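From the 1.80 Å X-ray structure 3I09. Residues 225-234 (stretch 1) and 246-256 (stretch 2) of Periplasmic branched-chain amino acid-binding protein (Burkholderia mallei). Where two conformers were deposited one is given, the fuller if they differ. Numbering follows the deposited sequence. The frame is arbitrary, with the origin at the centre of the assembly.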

ATOM      1  N   LYS A 225      -1.439   7.158  23.383  1.00 16.73           N
ATOM      2  CA  LYS A 225      -0.506   7.200  22.284  1.00 15.64           C
ATOM      3  C   LYS A 225      -1.209   6.768  20.970  1.00 15.97           C
ATOM      4  O   LYS A 225      -1.984   5.815  20.970  1.00 13.63           O
ATOM      5  N   LEU A 226      -0.936   7.466  19.875  1.00 13.46           N
ATOM      6  CA  LEU A 226      -1.499   7.078  18.579  1.00 14.44           C
ATOM      7  C   LEU A 226      -0.601   6.040  17.930  1.00 14.20           C
ATOM      8  O   LEU A 226       0.602   6.171  17.989  1.00 14.77           O
ATOM      9  N   ALA A 227      -1.194   4.989  17.372  1.00 13.34           N
ATOM     10  CA  ALA A 227      -0.471   4.059  16.527  1.00 13.27           C
ATOM     11  C   ALA A 227      -1.014   4.283  15.116  1.00 13.63           C
ATOM     12  O   ALA A 227      -2.146   3.919  14.795  1.00 13.86           O
ATOM     13  N   ALA A 228      -0.203   4.898  14.280  1.00 13.85           N
ATOM     14  CA  ALA A 228      -0.590   5.184  12.908  1.00 13.86           C
ATOM     15  C   ALA A 228      -0.235   3.929  12.120  1.00 14.75           C
ATOM     16  O   ALA A 228       0.911   3.695  11.745  1.00 16.33           O
ATOM     17  N   LEU A 229      -1.234   3.095  11.896  1.00 14.23           N
ATOM     18  CA  LEU A 229      -0.978   1.784  11.321  1.00 13.70           C
ATOM     19  C   LEU A 229      -0.675   1.845   9.819  1.00 13.78           C
ATOM     20  O   LEU A 229      -0.071   0.919   9.269  1.00 13.17           O
ATOM     21  N   LEU A 230      -1.071   2.938   9.156  1.00 12.86           N
ATOM     22  CA  LEU A 230      -0.622   3.170   7.772  1.00 12.91           C
ATOM     23  C   LEU A 230      -0.401   4.669   7.554  1.00 13.77           C
ATOM     24  O   LEU A 230      -1.329   5.476   7.670  1.00 12.69           O
HETATM   25  N   MSE A 231       0.850   5.046   7.317  1.00 14.08           N
HETATM   26  CA  MSE A 231       1.231   6.461   7.160  0.50 14.35           C
HETATM   27  C   MSE A 231       2.287   6.507   6.045  1.00 15.50           C
HETATM   28  O   MSE A 231       3.247   5.763   6.092  1.00 15.81           O
ATOM     29  N   PHE A 232       2.070   7.332   5.038  1.00 14.35           N
ATOM     30  CA  PHE A 232       2.998   7.501   3.951  1.00 13.54           C
ATOM     31  C   PHE A 232       3.727   8.837   4.129  1.00 12.25           C
ATOM     32  O   PHE A 232       3.330   9.675   4.934  1.00 13.73           O
ATOM     33  N   ILE A 233       4.749   9.067   3.326  1.00 13.69           N
ATOM     34  CA  ILE A 233       5.564  10.271   3.484  1.00 13.43           C
ATOM     35  C   ILE A 233       4.726  11.544   3.307  1.00 12.00           C
ATOM     36  O   ILE A 233       4.963  12.525   3.992  1.00 10.77           O
ATOM     37  N   ASN A 234       3.698  11.501   2.466  1.00 13.06           N
ATOM     38  CA  ASN A 234       2.859  12.681   2.209  1.00 12.96           C
ATOM     39  C   ASN A 234       1.998  13.042   3.421  1.00 13.84           C
ATOM     40  O   ASN A 234       1.637  14.216   3.638  1.00 12.30           O
ATOM     41  N   GLY A 246       8.120  10.856  16.735  1.00 12.72           N
ATOM     42  CA  GLY A 246       8.045   9.707  17.608  1.00 12.58           C
ATOM     43  C   GLY A 246       7.071   8.661  17.200  1.00 12.88           C
ATOM     44  O   GLY A 246       7.075   7.585  17.782  1.00 13.54           O
ATOM     45  N   LEU A 247       6.224   8.925  16.215  1.00 12.95           N
ATOM     46  CA  LEU A 247       5.321   7.869  15.731  1.00 13.67           C
ATOM     47  C   LEU A 247       6.126   6.754  15.090  1.00 14.10           C
ATOM     48  O   LEU A 247       7.113   7.008  14.359  1.00 12.54           O
ATOM     49  N   VAL A 248       5.706   5.519  15.361  1.00 13.76           N
ATOM     50  CA  VAL A 248       6.342   4.353  14.763  1.00 15.00           C
ATOM     51  C   VAL A 248       5.458   3.853  13.626  1.00 15.54           C
ATOM     52  O   VAL A 248       4.214   3.769  13.725  1.00 15.16           O
ATOM     53  N   LEU A 249       6.080   3.565  12.498  1.00 15.16           N
ATOM     54  CA  LEU A 249       5.314   3.125  11.353  1.00 15.63           C
ATOM     55  C   LEU A 249       6.071   2.051  10.585  1.00 14.98           C
ATOM     56  O   LEU A 249       7.282   1.879  10.769  1.00 14.09           O
ATOM     57  N   THR A 250       5.333   1.339   9.741  1.00 14.20           N
ATOM     58  CA  THR A 250       5.868   0.304   8.887  1.00 13.70           C
ATOM     59  C   THR A 250       5.725   0.767   7.446  1.00 15.27           C
ATOM     60  O   THR A 250       4.622   1.166   7.044  1.00 14.47           O
ATOM     61  N   ASP A 251       6.808   0.736   6.671  1.00 14.42           N
ATOM     62  CA  ASP A 251       6.690   1.119   5.236  1.00 15.35           C
ATOM     63  C   ASP A 251       7.582   0.234   4.403  1.00 13.54           C
ATOM     64  O   ASP A 251       8.450  -0.438   4.936  1.00 12.38           O
ATOM     65  N   SER A 252       7.378   0.220   3.086  1.00 11.70           N
ATOM     66  CA  SER A 252       8.154  -0.655   2.223  1.00 11.33           C
ATOM     67  C   SER A 252       9.339   0.001   1.558  1.00 12.35           C
ATOM     68  O   SER A 252      10.152  -0.694   0.958  1.00 11.72           O
ATOM     69  N   TRP A 253       9.402   1.333   1.576  1.00 10.97           N
ATOM     70  CA  TRP A 253      10.425   2.073   0.806  1.00 11.89           C
ATOM     71  C   TRP A 253      10.441   3.503   1.273  1.00 12.24           C
ATOM     72  O   TRP A 253       9.405   4.036   1.694  1.00 13.87           O
ATOM     73  N   TYR A 254      11.632   4.109   1.251  1.00 12.21           N
ATOM     74  CA  TYR A 254      11.756   5.521   1.579  0.50 12.42           C
ATOM     75  C   TYR A 254      12.884   6.096   0.741  1.00 11.96           C
ATOM     76  O   TYR A 254      13.933   5.424   0.478  1.00 12.36           O
ATOM     77  N   TRP A 255      12.637   7.319   0.282  1.00 10.97           N
ATOM     78  CA  TRP A 255      13.493   7.946  -0.733  1.00 12.39           C
ATOM     79  C   TRP A 255      14.949   8.045  -0.292  1.00 12.92           C
ATOM     80  O   TRP A 255      15.849   7.951  -1.123  1.00 12.30           O
ATOM     81  N   ASN A 256      15.173   8.237   1.000  1.00 12.82           N
ATOM     82  CA  ASN A 256      16.528   8.488   1.499  1.00 15.02           C
ATOM     83  C   ASN A 256      17.218   7.234   2.047  1.00 15.66           C
ATOM     84  O   ASN A 256      18.224   7.338   2.723  1.00 16.01           O
TER

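Two stretches of one chain meet through a water-filled seam: no direct hydrogen bond crosses between them, and a row of apolar side-chain contacts is accompanied by six waters that link backbone to backbone and backbone to Asp251, burying 486 Å² in all. Stretch 2 supplies most of the inward-pointing side chains, with Leu247, Leu249, Asp251 and Trp255 all directing CA-to-CB toward stretch 1. Leu247, in the m,t rotamer, is the residue of stretch 2 most covered by stretch 1. Its CD2 lies 3.4 Å from Leu226 O and 4.1 Å from Leu226 CB, while its CD1 reaches 4.0 Å from SE of Met231, a selenomethionine. Leu226, also m,t, points sideways, so its CB rather than the end of its side chain makes the apolar contact. Ala228 points toward stretch 2, but its closest approaches run through its carbonyl: Ala228 O is 3.9 Å from Val248 O and 4.3 Å from Leu249 CB.

Met231 is the hub of the apolar row. Its CA-to-CB bond runs sideways, and chi1 and chi2, both t, extend the chain so that SE meets Leu247 CD1, while CG packs 3.8 Å from CD2 of Leu249; chi3, m, sets CE. Leu249 adopts p,p, and its neighbour Thr250 points sideways without direct contact. Leu230, whose CA-to-CB bond points away, likewise makes no contact.

The waters fill the space between the backbones. The O of water 1 lies 3.1 Å from Leu226 O, to which it donates, and 3.1 Å from Val248 N, from which it accepts. Water 2 accepts from Ala228 N, 2.7 Å from the water O, and donates to Val248 O, with the water O 2.8 Å from Val248 O; its bond to Leu226 O is weak. Farther along, the O of water 3 lies 3.0 Å from Thr250 N, which it accepts from, and 2.9 Å from Ala228 O. The O of water 5 accepts from Met231 N at 2.9 Å and lies 2.6 Å from Thr250 O. In each case one water joins the backbones of the two stretches.

Asp251, with chi1 t, is the polar anchor. Its OD2 takes bonds from two waters: the O of water 4, 2.4 Å from OD2, also donates to Met231 O at 2.8 Å, and the O of water 6, 2.7 Å from OD2, accepts from Ile233 N at 3.1 Å. One carboxylate oxygen thereby reaches the backbone on both flanks of Phe232, the N-cap residue. Phe232 (chi1 m) points away at CB, yet its ring comes nearer, with CD1 4.2 Å from Asp251 OD2. Asp251 OD1 accepts from Ser252 N at 2.8 Å and is also bonded elsewhere in the structure.

The last contact is tight and apolar. Ile233, t,t, extends CD1 to 3.3 Å from CD1 of Trp255, at the edge of the indole and near its plane. Trp255 has chi1 p.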

ATOM      1  CB  LYS A 225       0.693   6.295  22.555  1.00 17.33           C
ATOM      2  CG  LYS A 225       1.737   6.886  23.503  1.00 20.73           C
ATOM      3  CD  LYS A 225       3.116   6.241  23.282  1.00 24.00           C
ATOM      4  CE  LYS A 225       4.244   6.881  24.133  1.00 26.13           C
ATOM      5  NZ  LYS A 225       5.608   6.347  23.711  1.00 22.69           N
ATOM      6  CB  LEU A 226      -1.623   8.281  17.647  1.00 12.98           C
ATOM      7  CG  LEU A 226      -2.354   9.507  18.188  1.00 17.59           C
ATOM      8  CD1 LEU A 226      -2.362  10.650  17.145  1.00 18.88           C
ATOM      9  CD2 LEU A 226      -3.754   9.161  18.621  1.00 17.45           C
ATOM     10  CB  ALA A 227      -0.663   2.635  16.986  1.00 13.09           C
ATOM     11  CB  ALA A 228       0.138   6.424  12.400  1.00 15.25           C
ATOM     12  CB  LEU A 229      -2.177   0.873  11.614  1.00 13.20           C
ATOM     13  CG  LEU A 229      -2.415   0.606  13.087  1.00 14.00           C
ATOM     14  CD1 LEU A 229      -3.818  -0.079  13.294  1.00 13.38           C
ATOM     15  CD2 LEU A 229      -1.310  -0.252  13.704  1.00 15.34           C
ATOM     16  CB  LEU A 230      -1.584   2.620   6.732  1.00 12.92           C
ATOM     17  CG  LEU A 230      -1.104   2.731   5.293  1.00 12.98           C
ATOM     18  CD1 LEU A 230       0.328   2.106   5.072  1.00 12.11           C
ATOM     19  CD2 LEU A 230      -2.185   2.131   4.317  1.00 13.72           C
HETATM   20  CB  MSE A 231       1.809   6.978   8.494  0.50 14.81           C
HETATM   21  CG  MSE A 231       2.503   8.342   8.483  0.50 14.04           C
HETATM   22 SE   MSE A 231       2.612   9.094  10.288  0.38 15.34          SE
HETATM   23  CE  MSE A 231       0.713   9.118  10.650  0.50 16.01           C
ATOM     24  CB  PHE A 232       2.235   7.481   2.606  1.00 13.13           C
ATOM     25  CG  PHE A 232       1.608   6.165   2.306  1.00 13.69           C
ATOM     26  CD1 PHE A 232       2.358   5.135   1.765  1.00 13.18           C
ATOM     27  CD2 PHE A 232       0.276   5.931   2.645  1.00 11.97           C
ATOM     28  CE1 PHE A 232       1.764   3.883   1.495  1.00 14.14           C
ATOM     29  CE2 PHE A 232      -0.310   4.684   2.373  1.00 13.23           C
ATOM     30  CZ  PHE A 232       0.436   3.675   1.827  1.00 11.40           C
ATOM     31  CB  ILE A 233       6.809  10.242   2.539  1.00 14.10           C
ATOM     32  CG1 ILE A 233       7.868  11.210   3.045  1.00 18.52           C
ATOM     33  CG2 ILE A 233       6.435  10.550   1.046  1.00 11.48           C
ATOM     34  CD1 ILE A 233       9.107  11.252   2.172  1.00 21.73           C
ATOM     35  CB  ASN A 234       1.941  12.450   1.002  1.00 13.27           C
ATOM     36  CG  ASN A 234       2.680  11.895  -0.180  1.00 13.92           C
ATOM     37  OD1 ASN A 234       3.013  10.680  -0.200  1.00 13.40           O
ATOM     38  ND2 ASN A 234       3.025  12.771  -1.137  1.00 13.32           N
ATOM     39  CB  LEU A 247       4.306   8.420  14.727  1.00 13.45           C
ATOM     40  CG  LEU A 247       3.214   9.339  15.309  1.00 16.44           C
ATOM     41  CD1 LEU A 247       2.388   9.935  14.191  1.00 16.19           C
ATOM     42  CD2 LEU A 247       2.303   8.627  16.348  1.00 18.66           C
ATOM     43  CB  VAL A 248       6.581   3.283  15.812  1.00 16.77           C
ATOM     44  CG1 VAL A 248       7.047   2.017  15.171  1.00 18.17           C
ATOM     45  CG2 VAL A 248       7.615   3.805  16.884  1.00 18.88           C
ATOM     46  CB  LEU A 249       4.942   4.317  10.470  1.00 17.36           C
ATOM     47  CG  LEU A 249       6.054   5.160   9.937  1.00 18.31           C
ATOM     48  CD1 LEU A 249       6.433   4.540   8.655  1.00 20.21           C
ATOM     49  CD2 LEU A 249       5.625   6.655   9.727  1.00 19.82           C
ATOM     50  CB  THR A 250       5.125  -1.046   9.083  1.00 15.13           C
ATOM     51  OG1 THR A 250       5.341  -1.496  10.402  1.00 15.67           O
ATOM     52  CG2 THR A 250       5.678  -2.131   8.181  1.00 13.57           C
ATOM     53  CB  ASP A 251       7.000   2.606   5.011  1.00 17.69           C
ATOM     54  CG  ASP A 251       6.261   3.218   3.728  1.00 22.47           C
ATOM     55  OD1 ASP A 251       5.773   2.464   2.846  1.00 26.43           O
ATOM     56  OD2 ASP A 251       6.084   4.467   3.654  1.00 24.75           O
ATOM     57  CB  SER A 252       7.250  -1.261   1.127  1.00 13.17           C
ATOM     58  OG  SER A 252       6.835  -0.272   0.203  1.00 11.84           O
ATOM     59  CB  TRP A 253      10.073   2.027  -0.669  1.00 10.99           C
ATOM     60  CG  TRP A 253      11.077   2.588  -1.606  1.00 10.93           C
ATOM     61  CD1 TRP A 253      12.100   1.909  -2.195  1.00 13.44           C
ATOM     62  CD2 TRP A 253      11.133   3.924  -2.114  1.00 11.10           C
ATOM     63  NE1 TRP A 253      12.808   2.742  -3.037  1.00 15.23           N
ATOM     64  CE2 TRP A 253      12.216   3.986  -3.013  1.00 12.31           C
ATOM     65  CE3 TRP A 253      10.372   5.077  -1.896  1.00 11.83           C
ATOM     66  CZ2 TRP A 253      12.577   5.172  -3.674  1.00 10.72           C
ATOM     67  CZ3 TRP A 253      10.691   6.238  -2.610  1.00 11.88           C
ATOM     68  CH2 TRP A 253      11.793   6.284  -3.455  1.00 10.49           C
ATOM     69  CB  TYR A 254      11.941   5.795   3.099  0.50 12.63           C
ATOM     70  CG  TYR A 254      13.155   5.154   3.739  0.50 12.81           C
ATOM     71  CD1 TYR A 254      13.228   3.778   3.931  0.50 15.06           C
ATOM     72  CD2 TYR A 254      14.234   5.930   4.157  0.50 15.32           C
ATOM     73  CE1 TYR A 254      14.343   3.194   4.534  0.50 15.24           C
ATOM     74  CE2 TYR A 254      15.341   5.355   4.749  0.50 13.79           C
ATOM     75  CZ  TYR A 254      15.391   3.992   4.931  0.50 14.71           C
ATOM     76  OH  TYR A 254      16.504   3.424   5.498  0.50 17.52           O
ATOM     77  CB  TRP A 255      12.920   9.326  -1.113  1.00 10.97           C
ATOM     78  CG  TRP A 255      13.034  10.348  -0.031  1.00 12.72           C
ATOM     79  CD1 TRP A 255      12.131  10.644   0.969  1.00 12.80           C
ATOM     80  CD2 TRP A 255      14.135  11.208   0.150  1.00 12.33           C
ATOM     81  NE1 TRP A 255      12.624  11.655   1.757  1.00 12.89           N
ATOM     82  CE2 TRP A 255      13.868  12.006   1.290  1.00 14.46           C
ATOM     83  CE3 TRP A 255      15.352  11.373  -0.532  1.00 14.83           C
ATOM     84  CZ2 TRP A 255      14.771  12.972   1.755  1.00 14.02           C
ATOM     85  CZ3 TRP A 255      16.267  12.314  -0.038  1.00 15.72           C
ATOM     86  CH2 TRP A 255      15.958  13.113   1.074  1.00 13.19           C
ATOM     87  CB  ASN A 256      16.510   9.557   2.595  1.00 16.61           C
ATOM     88  CG  ASN A 256      17.867  10.256   2.756  1.00 19.96           C
ATOM     89  OD1 ASN A 256      18.664  10.300   1.814  1.00 25.23           O
ATOM     90  ND2 ASN A 256      18.131  10.827   3.960  1.00 21.09           N
TER
HETATM   91  O   HOH W   1       3.551   5.258  17.522  1.00 19.68           O
HETATM   92  O   HOH W   2       2.364   5.253  15.160  1.00 22.63           O
HETATM   93  O   HOH W   3       2.418   1.533  10.487  1.00 18.37           O
HETATM   94  O   HOH W   4       5.944   6.088   5.424  1.00 16.98           O
HETATM   95  O   HOH W   5       2.957   3.144   7.573  1.00 22.51           O
HETATM   96  O   HOH W   6       5.772   6.495   1.833  1.00  6.49           O